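Local coordinates for alpha-1,2-mannosidase (Bacteroides thetaiotaomicron, PDB 2WW2), which hydrolyses alpha-mannosidic linkages with inversion of anomeric configuration, as a glycoside hydrolase of the calcium-dependent family GH92, at residues L14-S19 against N616-Y622; L291-L295 against N628-A633; D682-K688 against S715-N721; L607-D612 against G655-F659. All blocks are in the same frame, centred on the assembly; numbering follows the deposited sequence.

Interaction 1 (L14-S19 against N616-Y622); sequences LMGTES and NSGSKGY. With NA (sodium ion), chain F.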
loop_
_atom_site.group_PDB
_atom_site.type_symbol
_atom_site.label_atom_id
_atom_site.label_comp_id
_atom_site.label_asym_id
_atom_site.label_seq_id
_atom_site.Cartn_x
_atom_site.Cartn_y
_atom_site.Cartn_z
ATOM N N LEU A 14 -1.733 9.586 30.774
ATOM C CA LEU A 14 -1.461 8.388 29.966
ATOM C C LEU A 14 -2.017 8.452 28.545
ATOM O O LEU A 14 -1.918 7.469 27.794
ATOM C CB LEU A 14 -2.030 7.164 30.657
ATOM C CG LEU A 14 -1.275 6.788 31.918
ATOM C CD1 LEU A 14 -2.018 5.692 32.686
ATOM C CD2 LEU A 14 0.154 6.353 31.561
ATOM N N MET A 15 -2.605 9.584 28.167
ATOM C CA MET A 15 -3.125 9.727 26.811
ATOM C C MET A 15 -2.026 9.456 25.804
ATOM O O MET A 15 -0.966 10.068 25.875
ATOM C CB MET A 15 -3.671 11.129 26.561
ATOM C CG MET A 15 -4.024 11.376 25.096
ATOM S SD MET A 15 -4.769 12.980 24.777
ATOM C CE MET A 15 -4.580 13.124 22.998
ATOM N N GLY A 16 -2.283 8.559 24.859
ATOM C CA GLY A 16 -1.297 8.244 23.813
ATOM C C GLY A 16 -0.077 7.461 24.318
ATOM O O GLY A 16 0.894 7.263 23.582
ATOM N N THR A 17 -0.110 6.998 25.565
ATOM C CA THR A 17 1.006 6.184 26.071
ATOM C C THR A 17 1.274 4.938 25.189
ATOM O O THR A 17 2.400 4.422 25.140
ATOM C CB THR A 17 0.822 5.791 27.558
ATOM O OG1 THR A 17 2.058 5.295 28.074
ATOM C CG2 THR A 17 -0.270 4.713 27.734
ATOM N N GLU A 18 0.247 4.447 24.498
ATOM C CA GLU A 18 0.420 3.328 23.554
ATOM C C GLU A 18 0.432 3.807 22.092
ATOM O O GLU A 18 0.456 2.988 21.164
ATOM C CB GLU A 18 -0.702 2.300 23.720
ATOM C CG GLU A 18 -0.732 1.594 25.072
ATOM C CD GLU A 18 -1.774 0.480 25.105
ATOM O OE1 GLU A 18 -2.964 0.768 25.337
ATOM O OE2 GLU A 18 -1.407 -0.694 24.903
ATOM N N SER A 19 0.422 5.124 21.900
ATOM C CA SER A 19 0.270 5.744 20.575
ATOM C C SER A 19 1.557 6.106 19.879
ATOM O O SER A 19 1.523 6.677 18.782
ATOM C CB SER A 19 -0.511 7.052 20.707
ATOM O OG SER A 19 -1.877 6.798 20.682
ATOM N N ASN A 616 -8.130 10.766 20.570
ATOM C CA ASN A 616 -9.004 10.504 21.704
ATOM C C ASN A 616 -8.195 10.672 22.992
ATOM O O ASN A 616 -6.990 10.930 22.946
ATOM C CB ASN A 616 -9.681 9.130 21.603
ATOM C CG ASN A 616 -8.700 7.998 21.662
ATOM O OD1 ASN A 616 -8.079 7.747 22.699
ATOM N ND2 ASN A 616 -8.562 7.282 20.548
ATOM N N SER A 617 -8.850 10.557 24.140
ATOM C CA SER A 617 -8.176 10.873 25.383
ATOM C C SER A 617 -7.568 9.651 26.068
ATOM O O SER A 617 -7.019 9.778 27.168
ATOM C CB SER A 617 -9.159 11.554 26.350
ATOM O OG SER A 617 -10.090 10.591 26.836
ATOM N N GLY A 618 -7.673 8.479 25.437
ATOM C CA GLY A 618 -7.206 7.226 26.044
ATOM C C GLY A 618 -5.757 6.895 25.703
ATOM O O GLY A 618 -5.020 7.742 25.145
ATOM N N SER A 619 -5.341 5.664 26.020
ATOM C CA SER A 619 -3.929 5.292 25.898
ATOM C C SER A 619 -3.440 5.289 24.458
ATOM O O SER A 619 -2.252 5.455 24.216
ATOM C CB SER A 619 -3.659 3.931 26.546
ATOM O OG SER A 619 -4.393 2.919 25.912
ATOM N N LYS A 620 -4.346 5.117 23.496
ATOM C CA LYS A 620 -3.946 5.236 22.082
ATOM C C LYS A 620 -4.435 6.520 21.432
ATOM O O LYS A 620 -4.755 6.529 20.233
ATOM C CB LYS A 620 -4.437 4.023 21.289
ATOM C CG LYS A 620 -3.925 2.716 21.888
ATOM C CD LYS A 620 -4.513 1.491 21.207
ATOM C CE LYS A 620 -4.183 0.253 22.029
ATOM N NZ LYS A 620 -4.643 -0.980 21.343
ATOM N N GLY A 621 -4.459 7.607 22.212
ATOM C CA GLY A 621 -5.158 8.839 21.825
ATOM C C GLY A 621 -4.539 9.757 20.785
ATOM O O GLY A 621 -5.220 10.660 20.277
ATOM N N TYR A 622 -3.255 9.563 20.486
ATOM C CA TYR A 622 -2.620 10.240 19.338
ATOM C C TYR A 622 -2.611 9.236 18.188
ATOM O O TYR A 622 -1.601 8.549 17.952
ATOM C CB TYR A 622 -1.193 10.690 19.685
ATOM C CG TYR A 622 -1.145 11.873 20.644
ATOM C CD1 TYR A 622 -1.337 13.169 20.176
ATOM C CD2 TYR A 622 -0.901 11.693 22.010
ATOM C CE1 TYR A 622 -1.296 14.274 21.032
ATOM C CE2 TYR A 622 -0.863 12.791 22.887
ATOM C CZ TYR A 622 -1.067 14.080 22.380
ATOM O OH TYR A 622 -1.026 15.174 23.213
HETATM NA NA NA F . 0.477 7.700 16.952
HETATM O O HOH W 1 2.670 6.906 16.023
HETATM O O HOH W 2 -0.809 5.742 16.402
#

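Interaction 2 (L291-L295 against N628-A633); sequences LYRTL and NGQTSA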
loop_
_atom_site.group_PDB
_atom_site.type_symbol
_atom_site.label_atom_id
_atom_site.label_comp_id
_atom_site.label_asym_id
_atom_site.label_seq_id
_atom_site.Cartn_x
_atom_site.Cartn_y
_atom_site.Cartn_z
ATOM N N LEU A 291 -3.326 20.126 26.458
ATOM C CA LEU A 291 -2.827 21.372 27.031
ATOM C C LEU A 291 -1.823 21.057 28.151
ATOM O O LEU A 291 -0.752 21.669 28.236
ATOM C CB LEU A 291 -3.981 22.269 27.541
ATOM C CG LEU A 291 -3.628 23.659 28.115
ATOM C CD1 LEU A 291 -2.772 24.502 27.111
ATOM C CD2 LEU A 291 -4.872 24.420 28.555
ATOM N N TYR A 292 -2.162 20.102 29.015
ATOM C CA TYR A 292 -1.214 19.677 30.059
ATOM C C TYR A 292 0.135 19.301 29.457
ATOM O O TYR A 292 1.189 19.751 29.933
ATOM C CB TYR A 292 -1.812 18.495 30.844
ATOM C CG TYR A 292 -0.840 17.445 31.319
ATOM C CD1 TYR A 292 -0.139 17.609 32.516
ATOM C CD2 TYR A 292 -0.662 16.257 30.607
ATOM C CE1 TYR A 292 0.750 16.623 32.980
ATOM C CE2 TYR A 292 0.221 15.261 31.066
ATOM C CZ TYR A 292 0.909 15.454 32.256
ATOM O OH TYR A 292 1.781 14.486 32.705
ATOM N N ARG A 293 0.098 18.504 28.390
ATOM C CA ARG A 293 1.321 18.035 27.751
ATOM C C ARG A 293 2.101 19.238 27.242
ATOM O O ARG A 293 3.329 19.274 27.286
ATOM C CB ARG A 293 0.986 17.050 26.608
ATOM C CG ARG A 293 2.172 16.256 26.069
ATOM C CD ARG A 293 1.774 15.245 24.967
ATOM N NE ARG A 293 2.944 14.551 24.423
ATOM C CZ ARG A 293 3.103 13.227 24.412
ATOM N NH1 ARG A 293 4.203 12.697 23.894
ATOM N NH2 ARG A 293 2.157 12.425 24.904
ATOM N N THR A 294 1.380 20.254 26.783
ATOM C CA THR A 294 2.025 21.419 26.207
ATOM C C THR A 294 2.700 22.318 27.257
ATOM O O THR A 294 3.656 23.038 26.945
ATOM C CB THR A 294 0.998 22.251 25.407
ATOM O OG1 THR A 294 0.428 21.435 24.368
ATOM C CG2 THR A 294 1.651 23.467 24.818
ATOM N N LEU A 295 2.224 22.285 28.499
ATOM C CA LEU A 295 2.799 23.135 29.547
ATOM C C LEU A 295 3.976 22.509 30.334
ATOM O O LEU A 295 4.416 23.066 31.339
ATOM C CB LEU A 295 1.720 23.544 30.554
ATOM C CG LEU A 295 0.466 24.231 29.987
ATOM C CD1 LEU A 295 -0.351 24.799 31.138
ATOM C CD2 LEU A 295 0.838 25.337 28.978
ATOM N N ASN A 628 3.296 11.190 17.347
ATOM C CA ASN A 628 3.852 10.626 18.562
ATOM C C ASN A 628 3.709 11.587 19.740
ATOM O O ASN A 628 4.517 11.571 20.669
ATOM C CB ASN A 628 5.314 10.269 18.313
ATOM C CG ASN A 628 5.462 9.298 17.152
ATOM O OD1 ASN A 628 6.068 9.617 16.102
ATOM N ND2 ASN A 628 4.844 8.133 17.298
ATOM N N GLY A 629 2.669 12.421 19.691
ATOM C CA GLY A 629 2.404 13.342 20.791
ATOM C C GLY A 629 2.751 14.777 20.448
ATOM O O GLY A 629 2.299 15.694 21.133
ATOM N N GLN A 630 3.517 14.972 19.365
ATOM C CA GLN A 630 4.022 16.304 19.003
ATOM C C GLN A 630 2.936 17.274 18.543
ATOM O O GLN A 630 3.182 18.469 18.432
ATOM C CB GLN A 630 5.164 16.235 17.970
ATOM C CG GLN A 630 4.781 15.865 16.534
ATOM C CD GLN A 630 4.729 14.357 16.298
ATOM O OE1 GLN A 630 4.729 13.561 17.249
ATOM N NE2 GLN A 630 4.676 13.956 15.023
ATOM N N THR A 631 1.729 16.768 18.313
ATOM C CA THR A 631 0.644 17.615 17.873
ATOM C C THR A 631 -0.198 18.162 19.048
ATOM O O THR A 631 -1.267 18.688 18.826
ATOM C CB THR A 631 -0.286 16.875 16.906
ATOM O OG1 THR A 631 -0.971 15.844 17.626
ATOM C CG2 THR A 631 0.514 16.262 15.740
ATOM N N SER A 632 0.287 18.054 20.281
ATOM C CA SER A 632 -0.486 18.557 21.438
ATOM C C SER A 632 -0.912 20.039 21.287
ATOM O O SER A 632 -2.075 20.372 21.439
ATOM C CB SER A 632 0.278 18.328 22.754
ATOM O OG SER A 632 1.445 19.161 22.833
ATOM N N ALA A 633 0.019 20.918 20.943
ATOM C CA ALA A 633 -0.308 22.338 20.778
ATOM C C ALA A 633 -1.142 22.577 19.517
ATOM O O ALA A 633 -1.999 23.481 19.469
ATOM C CB ALA A 633 0.982 23.163 20.723
#

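Interaction 3 (D682-K688 against S715-N721); sequences DRPYIRK and SMDSVPN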
loop_
_atom_site.group_PDB
_atom_site.type_symbol
_atom_site.label_atom_id
_atom_site.label_comp_id
_atom_site.label_asym_id
_atom_site.label_seq_id
_atom_site.Cartn_x
_atom_site.Cartn_y
_atom_site.Cartn_z
ATOM N N ASP A 682 -21.591 17.739 12.859
ATOM C CA ASP A 682 -21.885 17.839 11.427
ATOM C C ASP A 682 -22.052 19.281 10.955
ATOM O O ASP A 682 -22.574 19.535 9.868
ATOM C CB ASP A 682 -23.101 16.981 11.049
ATOM C CG ASP A 682 -24.392 17.493 11.666
ATOM O OD1 ASP A 682 -24.331 18.168 12.720
ATOM O OD2 ASP A 682 -25.469 17.211 11.099
ATOM N N ARG A 683 -21.605 20.227 11.779
ATOM C CA ARG A 683 -21.657 21.632 11.426
ATOM C C ARG A 683 -20.263 22.263 11.548
ATOM O O ARG A 683 -20.037 23.152 12.370
ATOM C CB ARG A 683 -22.687 22.366 12.290
ATOM C CG ARG A 683 -24.135 21.909 12.033
ATOM C CD ARG A 683 -25.098 22.318 13.163
ATOM N NE ARG A 683 -25.531 23.701 13.016
ATOM C CZ ARG A 683 -26.489 24.102 12.181
ATOM N NH1 ARG A 683 -27.120 23.216 11.419
ATOM N NH2 ARG A 683 -26.817 25.392 12.101
ATOM N N PRO A 684 -19.313 21.802 10.718
ATOM C CA PRO A 684 -17.938 22.302 10.792
ATOM C C PRO A 684 -17.725 23.651 10.098
ATOM O O PRO A 684 -16.684 24.281 10.287
ATOM C CB PRO A 684 -17.149 21.213 10.052
ATOM C CG PRO A 684 -18.119 20.760 8.972
ATOM C CD PRO A 684 -19.482 20.797 9.650
ATOM N N TYR A 685 -18.687 24.087 9.295
ATOM C CA TYR A 685 -18.478 25.237 8.406
ATOM C C TYR A 685 -18.837 26.569 9.060
ATOM O O TYR A 685 -19.826 26.664 9.783
ATOM C CB TYR A 685 -19.313 25.079 7.120
ATOM C CG TYR A 685 -18.943 23.854 6.316
ATOM C CD1 TYR A 685 -17.710 23.781 5.663
ATOM C CD2 TYR A 685 -19.812 22.769 6.219
ATOM C CE1 TYR A 685 -17.348 22.658 4.937
ATOM C CE2 TYR A 685 -19.462 21.644 5.496
ATOM C CZ TYR A 685 -18.231 21.594 4.849
ATOM O OH TYR A 685 -17.872 20.481 4.110
ATOM N N ILE A 686 -18.058 27.606 8.768
ATOM C CA ILE A 686 -18.413 28.954 9.204
ATOM C C ILE A 686 -19.294 29.612 8.132
ATOM O O ILE A 686 -18.841 29.876 7.014
ATOM C CB ILE A 686 -17.152 29.818 9.484
ATOM C CG1 ILE A 686 -16.305 29.210 10.616
ATOM C CG2 ILE A 686 -17.523 31.278 9.791
ATOM C CD1 ILE A 686 -14.917 29.826 10.707
ATOM N N ARG A 687 -20.558 29.856 8.456
ATOM C CA ARG A 687 -21.459 30.513 7.506
ATOM C C ARG A 687 -21.251 32.022 7.553
ATOM O O ARG A 687 -21.162 32.687 6.509
ATOM C CB ARG A 687 -22.926 30.163 7.784
ATOM C CG ARG A 687 -23.911 30.893 6.863
ATOM C CD ARG A 687 -25.363 30.477 7.107
ATOM N NE ARG A 687 -25.779 30.724 8.484
ATOM C CZ ARG A 687 -26.189 31.900 8.947
ATOM N NH1 ARG A 687 -26.247 32.959 8.142
ATOM N NH2 ARG A 687 -26.554 32.014 10.221
ATOM N N LYS A 688 -21.176 32.561 8.763
ATOM C CA LYS A 688 -21.035 33.997 8.961
ATOM C C LYS A 688 -20.202 34.248 10.213
ATOM O O LYS A 688 -20.208 33.430 11.143
ATOM C CB LYS A 688 -22.435 34.606 9.130
ATOM C CG LYS A 688 -22.467 36.117 9.194
ATOM C CD LYS A 688 -23.903 36.619 9.440
ATOM C CE LYS A 688 -23.903 38.133 9.658
ATOM N NZ LYS A 688 -25.066 38.613 10.474
ATOM N N SER A 715 -21.353 31.750 13.213
ATOM C CA SER A 715 -22.586 31.029 12.905
ATOM C C SER A 715 -22.188 29.780 12.135
ATOM O O SER A 715 -21.731 29.882 10.986
ATOM C CB SER A 715 -23.507 31.887 12.038
ATOM O OG SER A 715 -23.858 33.083 12.707
ATOM N N MET A 716 -22.330 28.617 12.763
ATOM C CA MET A 716 -21.859 27.364 12.176
ATOM C C MET A 716 -22.975 26.734 11.347
ATOM O O MET A 716 -24.145 26.915 11.659
ATOM C CB MET A 716 -21.399 26.378 13.259
ATOM C CG MET A 716 -20.404 26.957 14.266
ATOM S SD MET A 716 -18.903 27.589 13.507
ATOM C CE MET A 716 -18.184 26.088 12.804
ATOM N N ASP A 717 -22.605 26.007 10.294
ATOM C CA ASP A 717 -23.576 25.439 9.366
ATOM C C ASP A 717 -23.099 24.063 8.910
ATOM O O ASP A 717 -21.912 23.758 9.001
ATOM C CB ASP A 717 -23.738 26.371 8.162
ATOM C CG ASP A 717 -25.070 26.190 7.450
ATOM O OD1 ASP A 717 -25.836 25.267 7.812
ATOM O OD2 ASP A 717 -25.348 26.976 6.518
ATOM N N SER A 718 -24.027 23.246 8.410
ATOM C CA SER A 718 -23.699 21.932 7.860
ATOM C C SER A 718 -23.313 21.969 6.383
ATOM O O SER A 718 -22.883 20.953 5.831
ATOM C CB SER A 718 -24.886 20.979 8.039
ATOM O OG SER A 718 -26.014 21.563 7.435
ATOM N N VAL A 719 -23.485 23.113 5.728
ATOM C CA VAL A 719 -22.999 23.261 4.359
ATOM C C VAL A 719 -22.060 24.460 4.293
ATOM O O VAL A 719 -22.174 25.381 5.089
ATOM C CB VAL A 719 -24.140 23.440 3.339
ATOM C CG1 VAL A 719 -25.179 22.304 3.483
ATOM C CG2 VAL A 719 -24.801 24.812 3.490
ATOM N N PRO A 720 -21.097 24.421 3.372
ATOM C CA PRO A 720 -20.090 25.482 3.292
ATOM C C PRO A 720 -20.693 26.736 2.704
ATOM O O PRO A 720 -21.648 26.646 1.919
ATOM C CB PRO A 720 -19.052 24.914 2.328
ATOM C CG PRO A 720 -19.811 23.881 1.519
ATOM C CD PRO A 720 -20.793 23.285 2.491
ATOM N N ASN A 721 -20.165 27.892 3.097
ATOM C CA ASN A 721 -20.536 29.149 2.472
ATOM C C ASN A 721 -19.451 29.550 1.486
ATOM O O ASN A 721 -18.419 30.101 1.878
ATOM C CB ASN A 721 -20.716 30.254 3.511
ATOM C CG ASN A 721 -21.112 31.591 2.876
ATOM O OD1 ASN A 721 -21.147 31.724 1.654
ATOM N ND2 ASN A 721 -21.405 32.586 3.707
HETATM O O HOH W 3 -22.295 18.551 7.417
HETATM O O HOH W 4 -18.119 27.780 5.214
HETATM O O HOH W 5 -25.903 28.728 10.087
HETATM O O HOH W 6 -22.057 35.182 13.359
#

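Interaction 4 (L607-D612 against G655-F659); sequences LRNVMD and GSPLF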
loop_
_atom_site.group_PDB
_atom_site.type_symbol
_atom_site.label_atom_id
_atom_site.label_comp_id
_atom_site.label_asym_id
_atom_site.label_seq_id
_atom_site.Cartn_x
_atom_site.Cartn_y
_atom_site.Cartn_z
ATOM N N LEU A 607 -10.065 20.047 8.974
ATOM C CA LEU A 607 -9.634 20.262 10.336
ATOM C C LEU A 607 -10.586 19.560 11.313
ATOM O O LEU A 607 -10.161 18.798 12.195
ATOM C CB LEU A 607 -9.623 21.771 10.581
ATOM C CG LEU A 607 -8.940 22.312 11.817
ATOM C CD1 LEU A 607 -9.833 21.989 12.999
ATOM C CD2 LEU A 607 -7.515 21.735 11.967
ATOM N N ARG A 608 -11.881 19.799 11.162
ATOM C CA ARG A 608 -12.825 19.161 12.068
ATOM C C ARG A 608 -12.800 17.636 11.909
ATOM O O ARG A 608 -12.915 16.902 12.878
ATOM C CB ARG A 608 -14.233 19.747 11.889
ATOM C CG ARG A 608 -14.268 21.256 12.270
ATOM C CD ARG A 608 -14.136 21.443 13.782
ATOM N NE ARG A 608 -15.264 20.789 14.459
ATOM C CZ ARG A 608 -16.472 21.337 14.569
ATOM N NH1 ARG A 608 -16.704 22.547 14.078
ATOM N NH2 ARG A 608 -17.457 20.678 15.166
ATOM N N ASN A 609 -12.595 17.163 10.688
ATOM C CA ASN A 609 -12.506 15.720 10.441
ATOM C C ASN A 609 -11.288 15.114 11.173
ATOM O O ASN A 609 -11.409 14.103 11.873
ATOM C CB ASN A 609 -12.445 15.472 8.933
ATOM C CG ASN A 609 -12.841 14.071 8.548
ATOM O OD1 ASN A 609 -13.745 13.470 9.131
ATOM N ND2 ASN A 609 -12.171 13.541 7.535
ATOM N N VAL A 610 -10.132 15.760 11.051
ATOM C CA VAL A 610 -8.925 15.312 11.759
ATOM C C VAL A 610 -9.121 15.311 13.293
ATOM O O VAL A 610 -8.786 14.350 13.971
ATOM C CB VAL A 610 -7.682 16.160 11.365
ATOM C CG1 VAL A 610 -6.533 15.937 12.352
ATOM C CG2 VAL A 610 -7.224 15.820 9.921
ATOM N N MET A 611 -9.684 16.381 13.841
ATOM C CA MET A 611 -9.887 16.444 15.285
ATOM C C MET A 611 -10.782 15.304 15.762
ATOM O O MET A 611 -10.537 14.724 16.825
ATOM C CB MET A 611 -10.443 17.808 15.718
ATOM C CG MET A 611 -9.439 18.950 15.543
ATOM S SD MET A 611 -9.762 20.427 16.527
ATOM C CE MET A 611 -11.046 21.268 15.598
ATOM N N ASP A 612 -11.801 14.975 14.979
ATOM C CA ASP A 612 -12.726 13.899 15.348
ATOM C C ASP A 612 -12.095 12.519 15.164
ATOM O O ASP A 612 -12.329 11.616 15.959
ATOM C CB ASP A 612 -14.001 13.963 14.500
ATOM C CG ASP A 612 -14.953 15.094 14.920
ATOM O OD1 ASP A 612 -14.781 15.705 16.003
ATOM O OD2 ASP A 612 -15.899 15.369 14.145
ATOM N N GLY A 655 -9.477 28.292 11.498
ATOM C CA GLY A 655 -9.909 26.966 11.087
ATOM C C GLY A 655 -11.387 26.858 11.383
ATOM O O GLY A 655 -12.212 27.528 10.754
ATOM N N SER A 656 -11.713 26.051 12.382
ATOM C CA SER A 656 -13.087 25.868 12.823
ATOM C C SER A 656 -12.985 25.329 14.241
ATOM O O SER A 656 -12.268 24.340 14.464
ATOM C CB SER A 656 -13.798 24.863 11.905
ATOM O OG SER A 656 -15.058 24.518 12.424
ATOM N N PRO A 657 -13.645 25.997 15.206
ATOM C CA PRO A 657 -13.510 25.663 16.625
ATOM C C PRO A 657 -14.209 24.342 16.919
ATOM O O PRO A 657 -15.184 23.978 16.228
ATOM C CB PRO A 657 -14.260 26.799 17.330
ATOM C CG PRO A 657 -15.320 27.213 16.329
ATOM C CD PRO A 657 -14.644 27.054 14.980
ATOM N N LEU A 658 -13.750 23.667 17.967
ATOM C CA LEU A 658 -14.336 22.392 18.364
ATOM C C LEU A 658 -15.505 22.547 19.347
ATOM O O LEU A 658 -16.430 21.723 19.365
ATOM C CB LEU A 658 -13.248 21.506 19.004
ATOM C CG LEU A 658 -13.668 20.068 19.310
ATOM C CD1 LEU A 658 -13.890 19.292 17.987
ATOM C CD2 LEU A 658 -12.599 19.402 20.193
ATOM N N PHE A 659 -15.475 23.594 20.166
ATOM C CA PHE A 659 -16.465 23.736 21.253
ATOM C C PHE A 659 -17.522 24.789 20.924
ATOM O O PHE A 659 -17.348 25.573 19.994
ATOM C CB PHE A 659 -15.760 24.105 22.564
ATOM C CG PHE A 659 -14.778 23.042 23.049
ATOM C CD1 PHE A 659 -15.237 21.936 23.761
ATOM C CD2 PHE A 659 -13.417 23.142 22.762
ATOM C CE1 PHE A 659 -14.335 20.939 24.205
ATOM C CE2 PHE A 659 -12.503 22.167 23.204
ATOM C CZ PHE A 659 -12.970 21.063 23.930
#

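Interaction 1 (L14-S19 against N616-Y622)
M15 lays its terminal methyl over one face of the Y622 ring, with M15 CE 3.8 Å from the ring centroid and 16° off the normal: a CH-pi contact, the sulfur lying farther out and oblique. At the edge of the same ring, close to its plane, G16 CA comes to 3.9 Å from Y622 CD2. What meets here is two loops made of beta turns. A type II turn from L14 to T17 runs into a type I turn from G16 to S19, and these dock on the type I turn from G618 to G621, joining the N-terminal domain of this GH92 enzyme to its catalytic domain. With CG anti to the backbone N (chi1 171°), M15 runs straight out past the N616 carbonyl to the ring. A side chain at G16 would run into that ring. Two backbone bonds hold the turns together: G16 N gives to G618 O at 2.9 Å, and E18 N to S619 O at 2.7 Å. The E18 side chain adds a third, its OE1 receiving S619 OG on the anti lone pair at 2.6 Å, while K620 CE packs against the same oxygen. Cutting E18 back to an alanine would probably leave the S619 hydroxyl without this acceptor and the K620 chain freer to turn. The last residues of both segments, S19 and Y622, bind a sodium ion through their carbonyls; G624, D627 and two waters complete the site, with S19 O at 2.3 Å from the metal and Y622 O at 2.5 Å.

Interaction 2 (L291-L295 against N628-A633)
R293 stretches across to the G629 turn with its chain fully extended from CG to NE. A chi1 of -167° sends that chain away from its own N, and this carries the guanidinium out until G629 CA lies 3.5 Å above its plane, off centre, so the flat group rests on bare backbone. A CB on G629 would collide with R293 NH1, and the positive phi of 107° also suits a glycine. NH1 is held from outside the contact by a hydrogen bond to N27 O, which helps fix the turn of the guanidinium. Along its shaft, R293 CD touches S632 CB at 4.1 Å. The catalytic domain belongs to the six-hairpin clan of alpha/alpha toroids, and here the last turn of helix 281-294 meets the first turn of helix 632-640. T294 keeps OG1 beside its own backbone N (chi1 -59°), where it bonds back to C290 O in the preceding helical turn. In that pose T294 OG1 also faces S632 OG, the two hydroxyls pairing at 2.9 Å. The other branch of the threonine, T294 CG2, points at the methyl of A633, 4.2 Å from A633 CB.

Interaction 3 (D682-K688 against S715-N721)
A classic beta bulge sets two residues, R687 and K688, opposite the single S715 in the antiparallel pairing of strand 685-691 with strand 710-717 in a mixed sheet. Both bulge residues bond to S715: R687 N gives to S715 O at 2.8 Å, and S715 N gives to K688 O at 2.9 Å. Before the bulge the register is regular, Y685 with D717 as a hydrogen-bonded pair and I686 with M716 as a non-hydrogen-bonded one on the other face. The Y685 ring is sandwiched by prolines. P684 CG lies over one face and P720 over the opposite one, its CD 3.8 Å from the centroid in a CH-pi contact, while S718 O sits at the ring edge, 3.5 Å from Y685 CE2. The R687 chain bends at chi3 (59°), and its NE gives to a water at 2.6 Å that in turn donates to M716 O. R687 NE and D717 OD2 stay 4.3 Å apart, with guanidinium and carboxylate planes 84° to each other, so the charges probably attract without forming a salt bridge. Over D717 CA lies the face of the R683 guanidinium, whose NE is tied to D678 O. After D717 the chain swings round through V719 and P720 to pass along the other edge of strand 685-691. There a second water links I686 O to N721 N, and N721 ND2 gives to a lone pair of R687 O at 2.8 Å, in the carbonyl plane.

Interaction 4 (L607-D612 against G655-F659)
Three torsions near minus sixty in a row (chi1 -64°, chi2 -71°, chi3 -61°) curl R608 back on itself and swing its guanidinium round S656. S656 meets it with its hydroxyl, and R608 NH1 gives to S656 OG at 3.1 Å, the oxygen lying in the guanidinium plane at its edge. Over one face of the same group sits P657 O, 3.4 Å from R608 CZ; that carbonyl takes its bond from N679 ND2, while N679 OD1 receives R608 NH1. The hydroxyl of S656 also bonds to P684 O, so this buried group has two polar partners. Lower down the arginine, R608 CG packs on S656 CB at 3.7 Å. L658 CD1 crosses the chain near R608 NE, at 4.1 Å, and L607 CD1 rests on S656 O at 3.7 Å. With a leucine in place of R608, S656 OG and N679 OD1 would probably both lose a donor and the loop would be less firmly fixed. Here helical and beta parts of the six-hairpin-clan catalytic domain meet, helix 600-613 packing against the loop that leads from strand 651-654 into strand 661-665 of the mixed sheet.

Interactions 2 and 4 are the buried contacts, each built round an arginine reaching from a helix, extended over a glycine in one and curled round a serine hydroxyl in the other; interactions 1 and 3 are partly exposed and lean on backbone bonds, turns in one and paired strands in the other. Interaction 1 alone spans the two domains and alone carries a metal. It touches interaction 2 directly, Y622 OH lying against R293 CD at 3.3 Å, while 616-622 follows soon after the helix of interaction 4. Interactions 3 and 4 also touch, I686 CD1 of the bulged strand pair packing 3.5 Å from G655 O of the loop. Interactions 2 and 3 are separate, about 17 Å between nearest atoms.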